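PDB 4MUV: cyclic nucleotide-gated potassium channel mll3241 from Mesorhizobium loti, which forms a homotetrameric, cAMP-activated potassium channel, represented here by its cytoplasmic cyclic nucleotide-binding domain with cyclic GMP bound. Local coordinates for residues A47-I52 with V98-T103; R58-V63 with L106-S111; G65-A70 with T102-L107. The protein carries 3 engineered substitutions. All coordinates share one frame; numbering follows the deposited sequence.

Contact 1 of 3, residues A47-I52 with V98-T103. With PCG (cyclic guanosine monophosphate), chain C.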
# COMPACT_ATOMS: atom_id res chain seq x y z
N ALA A 47 -7.24 -0.82 14.58
CA ALA A 47 -6.11 0.10 14.71
C ALA A 47 -5.99 1.00 13.48
O ALA A 47 -6.18 0.56 12.34
CB ALA A 47 -4.82 -0.67 14.94
N VAL A 48 -5.63 2.25 13.71
CA VAL A 48 -5.41 3.21 12.64
C VAL A 48 -4.06 2.95 11.99
O VAL A 48 -3.05 2.78 12.66
CB VAL A 48 -5.52 4.66 13.17
CG1 VAL A 48 -5.07 5.65 12.13
CG2 VAL A 48 -6.95 4.94 13.56
N ILE A 49 -4.08 2.89 10.67
CA ILE A 49 -2.89 2.66 9.85
C ILE A 49 -2.36 3.99 9.29
O ILE A 49 -1.15 4.25 9.34
CB ILE A 49 -3.19 1.65 8.74
CG1 ILE A 49 -3.65 0.31 9.36
CG2 ILE A 49 -1.98 1.49 7.87
CD1 ILE A 49 -4.39 -0.55 8.43
N CYS A 50 -3.26 4.81 8.73
CA CYS A 50 -2.87 6.17 8.47
C CYS A 50 -4.04 7.08 8.76
O CYS A 50 -5.19 6.68 8.79
CB CYS A 50 -2.36 6.33 7.05
SG CYS A 50 -3.59 5.92 5.84
N ARG A 51 -3.68 8.30 9.12
CA ARG A 51 -4.64 9.26 9.63
C ARG A 51 -4.73 10.48 8.72
O ARG A 51 -3.73 11.04 8.32
CB ARG A 51 -4.26 9.70 11.03
CG ARG A 51 -5.40 10.47 11.67
CD ARG A 51 -5.16 10.77 13.09
NE ARG A 51 -5.01 9.60 13.95
CZ ARG A 51 -6.00 8.88 14.46
NH1 ARG A 51 -7.28 9.14 14.16
NH2 ARG A 51 -5.71 7.88 15.28
N ILE A 52 -5.95 10.88 8.43
CA ILE A 52 -6.20 12.07 7.63
C ILE A 52 -5.38 13.24 8.14
O ILE A 52 -5.30 13.49 9.34
CB ILE A 52 -7.72 12.42 7.58
CG1 ILE A 52 -7.99 13.50 6.53
CG2 ILE A 52 -8.30 12.78 8.97
CD1 ILE A 52 -9.45 13.72 6.30
N VAL A 98 -7.42 5.36 7.36
CA VAL A 98 -7.57 3.95 7.04
C VAL A 98 -7.21 3.17 8.29
O VAL A 98 -6.17 3.40 8.89
CB VAL A 98 -6.66 3.55 5.86
CG1 VAL A 98 -6.85 2.08 5.50
CG2 VAL A 98 -6.88 4.45 4.67
N SER A 99 -8.06 2.23 8.65
CA SER A 99 -7.95 1.42 9.86
C SER A 99 -8.08 -0.06 9.49
O SER A 99 -8.73 -0.40 8.50
CB SER A 99 -9.09 1.77 10.82
OG SER A 99 -9.17 3.15 11.11
N ALA A 100 -7.51 -0.94 10.29
CA ALA A 100 -7.77 -2.35 10.11
C ALA A 100 -9.24 -2.62 10.42
O ALA A 100 -9.77 -2.17 11.43
CB ALA A 100 -6.89 -3.17 11.04
N ALA A 101 -9.92 -3.36 9.54
CA ALA A 101 -11.29 -3.77 9.79
C ALA A 101 -11.26 -5.08 10.60
O ALA A 101 -11.55 -5.10 11.78
CB ALA A 101 -12.02 -3.94 8.47
N THR A 102 -10.85 -6.16 9.95
CA THR A 102 -10.42 -7.35 10.63
C THR A 102 -8.92 -7.20 10.86
O THR A 102 -8.30 -6.25 10.38
CB THR A 102 -10.70 -8.60 9.77
OG1 THR A 102 -10.00 -8.49 8.52
CG2 THR A 102 -12.19 -8.77 9.52
N THR A 103 -8.32 -8.13 11.58
CA THR A 103 -6.87 -8.22 11.61
C THR A 103 -6.39 -8.27 10.17
O THR A 103 -6.96 -8.99 9.38
CB THR A 103 -6.43 -9.50 12.30
OG1 THR A 103 -7.20 -9.70 13.48
CG2 THR A 103 -4.95 -9.41 12.63
PA PCG C . -3.68 8.58 1.10
O1A PCG C . -2.16 8.60 1.03
O2A PCG C . -4.37 9.88 0.90
O5' PCG C . -4.09 7.99 2.46
C5' PCG C . -5.36 7.54 2.65
C4' PCG C . -5.67 6.51 1.54
O4' PCG C . -6.98 5.84 1.54
C3' PCG C . -5.56 7.12 0.31
O3' PCG C . -4.19 7.54 0.01
C2' PCG C . -6.13 5.99 -0.65
O2' PCG C . -5.05 5.16 -1.08
C1' PCG C . -7.05 5.29 0.14
N9 PCG C . -8.42 5.32 -0.28
C8 PCG C . -9.19 4.26 -0.69
N7 PCG C . -10.39 4.66 -1.12
C5 PCG C . -10.39 6.03 -0.97
C6 PCG C . -11.39 7.02 -1.27
O6 PCG C . -12.53 6.79 -1.73
N1 PCG C . -11.01 8.31 -0.98
C2 PCG C . -9.75 8.66 -0.51
N2 PCG C . -9.49 9.96 -0.28
N3 PCG C . -8.77 7.75 -0.21
C4 PCG C . -9.16 6.42 -0.48
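Val98 O accepts two backbone N-H groups, from Ile49 and from Cys50. Ile49 N lies 2.8 Å from Val98 O. The second bond is longer, with Cys50 N at 3.2 Å from Val98 O. Both donors lie in the plane of the carbonyl. Two consecutive residues thus face one partner, which is a classic beta bulge. It shifts the register by one residue between the antiparallel pairs Val48-Ser99 and Cys50-Val98. The chain also turns a corner at Ile49.

Val98 donates as well as accepts: Val98 N is 3.0 Å from Cys50 O. On the other side of the bulge, Ala100 N donates to Ala47 O at 2.9 Å. Ala47 O also receives a CA-H...O contact from Ser99. Val48 and Ser99 form a non-hydrogen-bonded pair, and the backbone of Ser99 bonds instead to Ser68 of strand 67-70. Further along the chain, Thr102 OG1 donates to Thr103 O at 3.2 Å, from 50° out of the carbonyl plane.

The side chain of Ile49 points toward the other strand. Its CG1 is anti to the carbonyl carbon (chi1 -60°), and CD1 lies 3.7 Å from Ala100 N. Val43, Phe83 and Val67 pack around the isoleucine. Val98 and Cys50 share the face of the sheet that looks to the nucleotide. In the conformer given, Cys50 SG packs 3.8 Å from Val98 CG2 and also meets Arg94, a cyclic nucleotide-binding residue. Val98 CG2 is anti to its own carbonyl carbon and stands 3.4 Å from the ribose O4' of cyclic GMP.

The N-H groups of Ile49, Cys50, Val98 and Ala100 thus all find carbonyls, and the pocket wall offers the sugar an apolar methyl.

Contact 2 of 3, residues R58-V63 with L106-S111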
# COMPACT_ATOMS: atom_id res chain seq x y z
N ARG A 58 4.82 6.23 3.03
CA ARG A 58 4.77 4.86 2.56
C ARG A 58 3.38 4.54 2.05
O ARG A 58 2.43 5.30 2.26
CB ARG A 58 5.12 3.92 3.70
CG ARG A 58 4.09 3.93 4.80
CD ARG A 58 4.64 3.45 6.12
NE ARG A 58 5.62 4.39 6.64
CZ ARG A 58 6.45 4.13 7.64
NH1 ARG A 58 6.43 2.95 8.25
NH2 ARG A 58 7.30 5.06 8.03
N MET A 59 3.25 3.42 1.36
CA MET A 59 1.92 2.90 1.00
C MET A 59 1.88 1.42 1.33
O MET A 59 2.88 0.84 1.78
CB MET A 59 1.55 3.17 -0.46
CG MET A 59 2.40 2.41 -1.45
SD MET A 59 1.74 2.41 -3.12
CE MET A 59 0.27 1.42 -2.89
N PHE A 60 0.71 0.82 1.15
CA PHE A 60 0.43 -0.50 1.69
C PHE A 60 -0.36 -1.33 0.69
O PHE A 60 -1.31 -0.83 0.06
CB PHE A 60 -0.40 -0.39 2.95
CG PHE A 60 0.22 0.46 4.02
CD1 PHE A 60 1.06 -0.10 4.97
CD2 PHE A 60 -0.07 1.81 4.11
CE1 PHE A 60 1.62 0.66 5.97
CE2 PHE A 60 0.50 2.59 5.11
CZ PHE A 60 1.34 2.01 6.04
N PHE A 61 0.01 -2.60 0.56
CA PHE A 61 -0.71 -3.60 -0.23
C PHE A 61 -1.38 -4.55 0.73
O PHE A 61 -0.73 -5.14 1.58
CB PHE A 61 0.26 -4.33 -1.16
CG PHE A 61 0.92 -3.40 -2.11
CD1 PHE A 61 2.06 -2.72 -1.75
CD2 PHE A 61 0.35 -3.14 -3.35
CE1 PHE A 61 2.64 -1.83 -2.62
CE2 PHE A 61 0.91 -2.22 -4.20
CZ PHE A 61 2.06 -1.57 -3.84
N VAL A 62 -2.70 -4.69 0.62
CA VAL A 62 -3.43 -5.60 1.50
C VAL A 62 -3.26 -7.03 0.99
O VAL A 62 -3.48 -7.31 -0.19
CB VAL A 62 -4.94 -5.27 1.54
CG1 VAL A 62 -5.67 -6.20 2.47
CG2 VAL A 62 -5.16 -3.83 1.96
N VAL A 63 -2.83 -7.94 1.86
CA VAL A 63 -2.57 -9.31 1.44
C VAL A 63 -3.35 -10.36 2.20
O VAL A 63 -3.48 -11.46 1.68
CB VAL A 63 -1.03 -9.60 1.34
CG1 VAL A 63 -0.39 -8.84 0.17
CG2 VAL A 63 -0.30 -9.25 2.61
N LEU A 106 -0.38 -6.59 5.71
CA LEU A 106 -0.01 -5.60 4.73
C LEU A 106 1.43 -5.80 4.30
O LEU A 106 2.25 -6.23 5.09
CB LEU A 106 -0.09 -4.20 5.36
CG LEU A 106 -1.37 -3.80 6.05
CD1 LEU A 106 -1.23 -2.46 6.77
CD2 LEU A 106 -2.50 -3.73 5.05
N LEU A 107 1.72 -5.45 3.06
CA LEU A 107 3.09 -5.24 2.61
C LEU A 107 3.28 -3.72 2.47
O LEU A 107 2.61 -3.07 1.67
CB LEU A 107 3.37 -5.96 1.28
CG LEU A 107 3.28 -7.49 1.36
CD1 LEU A 107 3.29 -8.09 -0.02
CD2 LEU A 107 4.44 -8.04 2.16
N SER A 108 4.20 -3.18 3.27
CA SER A 108 4.50 -1.75 3.31
C SER A 108 5.62 -1.41 2.36
O SER A 108 6.65 -2.07 2.38
CB SER A 108 4.90 -1.35 4.73
OG SER A 108 5.22 0.03 4.83
N LEU A 109 5.41 -0.37 1.56
CA LEU A 109 6.38 0.09 0.59
C LEU A 109 6.72 1.54 0.91
O LEU A 109 5.85 2.42 0.85
CB LEU A 109 5.76 0.02 -0.80
CG LEU A 109 6.66 0.42 -1.97
CD1 LEU A 109 7.78 -0.59 -2.11
CD2 LEU A 109 5.87 0.53 -3.27
N HIS A 110 7.97 1.79 1.28
CA HIS A 110 8.39 3.14 1.61
C HIS A 110 8.47 4.01 0.36
O HIS A 110 8.65 3.53 -0.75
CB HIS A 110 9.72 3.09 2.34
CG HIS A 110 9.61 2.72 3.78
ND1 HIS A 110 8.79 1.70 4.24
CD2 HIS A 110 10.22 3.21 4.87
CE1 HIS A 110 8.91 1.59 5.55
NE2 HIS A 110 9.77 2.50 5.96
N SER A 111 8.36 5.31 0.55
CA SER A 111 8.32 6.27 -0.54
C SER A 111 9.45 6.10 -1.55
O SER A 111 9.22 6.13 -2.74
CB SER A 111 8.30 7.69 0.01
OG SER A 111 8.14 8.61 -1.05
O HOH W 1 5.01 0.42 7.75
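Leu106 meets two residues of the neighbouring strand. Its CD1 packs 3.7 Å from Phe60 CD1, and its CD2 touches Val62 CG2. Leu107 lies on the other face, where Leu107 CD1 is 3.8 Å from Val63 CG1 and the two side chains cross at about a right angle. Its backbone bonds both ways with Phe61. Leu107 O also lies at the edge of the Phe61 ring, 3.5 Å from Phe61 CD1.

Ser108 returns to the face of Phe60. It is modelled in two conformers; in the one given, OG is anti to the backbone N (chi1 180°) and lies 3.0 Å from a water that Arg58 NH1 also holds. These antiparallel pairs join the central strands 58-64 and 104-110 of one sheet of the cyclic nucleotide-binding beta roll.

Leu109 exchanges two backbone bonds with Met59, and Leu109 N to Met59 O, at 2.8 Å, is nearly straight (174°). Its CD2 reaches the edge of the Phe61 ring, and Phe114 of helix 111-120 covers both Met59 and Leu109. His110 lies side by side with Arg58. His110 CE1 is 3.9 Å from Arg58 NH1, over one face of the guanidinium, with the planes 36° apart. An alanine in place of Arg58 would probably leave the imidazole without this neighbour and the water without one of its partners. Ser111 then begins helix 111-120, with His110 as N-cap.

Contact 3 of 3, residues G65-A70 with T102-L107. With PCG (cyclic guanosine monophosphate), chain C.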
# COMPACT_ATOMS: atom_id res chain seq x y z
N GLY A 65 -6.94 -10.33 5.11
CA GLY A 65 -7.83 -9.49 5.89
C GLY A 65 -8.25 -8.24 5.14
O GLY A 65 -8.08 -8.15 3.94
N SER A 66 -8.81 -7.28 5.85
CA SER A 66 -9.32 -6.07 5.22
C SER A 66 -9.12 -4.82 6.07
O SER A 66 -8.97 -4.88 7.30
CB SER A 66 -10.79 -6.24 4.88
OG SER A 66 -11.56 -6.42 6.05
N VAL A 67 -9.11 -3.68 5.37
CA VAL A 67 -9.10 -2.37 5.98
C VAL A 67 -10.37 -1.60 5.66
O VAL A 67 -11.05 -1.89 4.68
CB VAL A 67 -7.87 -1.54 5.56
CG1 VAL A 67 -6.60 -2.26 5.94
CG2 VAL A 67 -7.90 -1.20 4.10
N SER A 68 -10.64 -0.60 6.49
CA SER A 68 -11.76 0.31 6.37
C SER A 68 -11.23 1.70 6.04
O SER A 68 -10.33 2.19 6.69
CB SER A 68 -12.44 0.35 7.74
OG SER A 68 -13.34 1.41 7.86
N VAL A 69 -11.80 2.33 5.01
CA VAL A 69 -11.42 3.67 4.58
C VAL A 69 -12.55 4.63 4.95
O VAL A 69 -13.68 4.47 4.48
CB VAL A 69 -11.16 3.73 3.06
CG1 VAL A 69 -10.74 5.15 2.65
CG2 VAL A 69 -10.13 2.69 2.64
N ALA A 70 -12.23 5.62 5.78
CA ALA A 70 -13.21 6.59 6.25
C ALA A 70 -13.25 7.78 5.30
O ALA A 70 -12.51 8.71 5.43
CB ALA A 70 -12.86 7.05 7.67
N THR A 102 -10.85 -6.16 9.95
CA THR A 102 -10.42 -7.35 10.63
C THR A 102 -8.92 -7.20 10.86
O THR A 102 -8.30 -6.25 10.38
CB THR A 102 -10.70 -8.60 9.77
OG1 THR A 102 -10.00 -8.49 8.52
CG2 THR A 102 -12.19 -8.77 9.52
N THR A 103 -8.32 -8.13 11.58
CA THR A 103 -6.87 -8.22 11.61
C THR A 103 -6.39 -8.27 10.17
O THR A 103 -6.96 -8.99 9.38
CB THR A 103 -6.43 -9.50 12.30
OG1 THR A 103 -7.20 -9.70 13.48
CG2 THR A 103 -4.95 -9.41 12.63
N VAL A 104 -5.36 -7.51 9.83
CA VAL A 104 -4.96 -7.38 8.43
C VAL A 104 -3.45 -7.53 8.27
O VAL A 104 -2.68 -7.07 9.10
CB VAL A 104 -5.47 -6.03 7.86
CG1 VAL A 104 -4.80 -4.83 8.56
CG2 VAL A 104 -5.30 -5.98 6.35
N SER A 105 -3.02 -8.23 7.21
CA SER A 105 -1.61 -8.28 6.80
C SER A 105 -1.43 -7.39 5.61
O SER A 105 -2.21 -7.43 4.64
CB SER A 105 -1.12 -9.69 6.44
OG SER A 105 -1.14 -10.48 7.59
N LEU A 106 -0.38 -6.59 5.71
CA LEU A 106 -0.01 -5.60 4.73
C LEU A 106 1.43 -5.80 4.30
O LEU A 106 2.25 -6.23 5.09
CB LEU A 106 -0.09 -4.20 5.36
CG LEU A 106 -1.37 -3.80 6.05
CD1 LEU A 106 -1.23 -2.46 6.77
CD2 LEU A 106 -2.50 -3.73 5.05
N LEU A 107 1.72 -5.45 3.06
CA LEU A 107 3.09 -5.24 2.61
C LEU A 107 3.28 -3.72 2.47
O LEU A 107 2.61 -3.07 1.67
CB LEU A 107 3.37 -5.96 1.28
CG LEU A 107 3.28 -7.49 1.36
CD1 LEU A 107 3.29 -8.09 -0.02
CD2 LEU A 107 4.44 -8.04 2.16
PA PCG C . -3.68 8.58 1.10
O1A PCG C . -2.16 8.60 1.03
O2A PCG C . -4.37 9.88 0.90
O5' PCG C . -4.09 7.99 2.46
C5' PCG C . -5.36 7.54 2.65
C4' PCG C . -5.67 6.51 1.54
O4' PCG C . -6.98 5.84 1.54
C3' PCG C . -5.56 7.12 0.31
O3' PCG C . -4.19 7.54 0.01
C2' PCG C . -6.13 5.99 -0.65
O2' PCG C . -5.05 5.16 -1.08
C1' PCG C . -7.05 5.29 0.14
N9 PCG C . -8.42 5.32 -0.28
C8 PCG C . -9.19 4.26 -0.69
N7 PCG C . -10.39 4.66 -1.12
C5 PCG C . -10.39 6.03 -0.97
C6 PCG C . -11.39 7.02 -1.27
O6 PCG C . -12.53 6.79 -1.73
N1 PCG C . -11.01 8.31 -0.98
C2 PCG C . -9.75 8.66 -0.51
N2 PCG C . -9.49 9.96 -0.28
N3 PCG C . -8.77 7.75 -0.21
C4 PCG C . -9.16 6.42 -0.48
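Thr102 OG1 sits between its backbone N and carbonyl carbon (chi1 60°), and this turns the hydroxyl toward Ser66. Val104 has a similar first torsion (chi1 65°). It places CG2 anti to the backbone N, against the main chain of Gly65 and Ser66.

Ser66 N donates to Thr102 OG1 at 3.2 Å. A weak return bond runs from Thr102 N to Ser66 O. Ser66 O has a stronger partner in the backbone N of Ala101. The side-chain hydroxyl of Ser66 bonds to Glu76, beyond this contact.

Gly65 lets the two segments come close. Its CA is 3.6 Å from Thr103 O and makes a similar contact with Thr102 OG1. A CB at this position would clash with Thr103 O, lying only 2.2 Å from it. The positive phi of Gly65 also favours glycine.

Beside this polar corner, Val104 packs on the main chain of Gly65 and Ser66. Val104 CG2 is 3.9 Å from Gly65 C, and Val104 CB is 3.7 Å from Ser66 O. Val67 CG1 meets Val104 CG2 at 4.0 Å. The same methyl of Val67 lies more loosely beside Leu106 CD2. Further along this segment, Val69 belongs to the ligand pocket. Its CG1 lies 3.7 Å from C4 of the guanine, and its CG2 lies near C8.

The touching parts, residues 65-67 and 102-106, run 91° apart. Strands 67-70 and 104-110 belong to different sheets of the beta roll. Strand 67-70 lies between strands 97-100 and 75-77 in one sheet. Strand 104-110 lies between strands 39-43 and 58-64 in the other. Val43 and Val62 from those two flanking strands also pack on Val104.

All three contacts lie in the one cyclic nucleotide-binding domain. Contact 2 is near the centre of the chain. Contact 1 is about 13 Å from it and contact 3 about 11 Å, centre to centre, while contacts 1 and 3 are about 7 Å apart. Contact 1 pairs strands of the sheet at the nucleotide, and contact 2 pairs strands of the other sheet. Contact 3 bridges the two, sharing Thr102 and Thr103 with contact 1 and Leu106 and Leu107 with contact 2. The first segments follow in the order 47-52, 58-63, 65-70, and their partners all come later, within 98-111. Ile49 packs on Phe60 and Leu106, which probably ties the pocket wall to the roll's core.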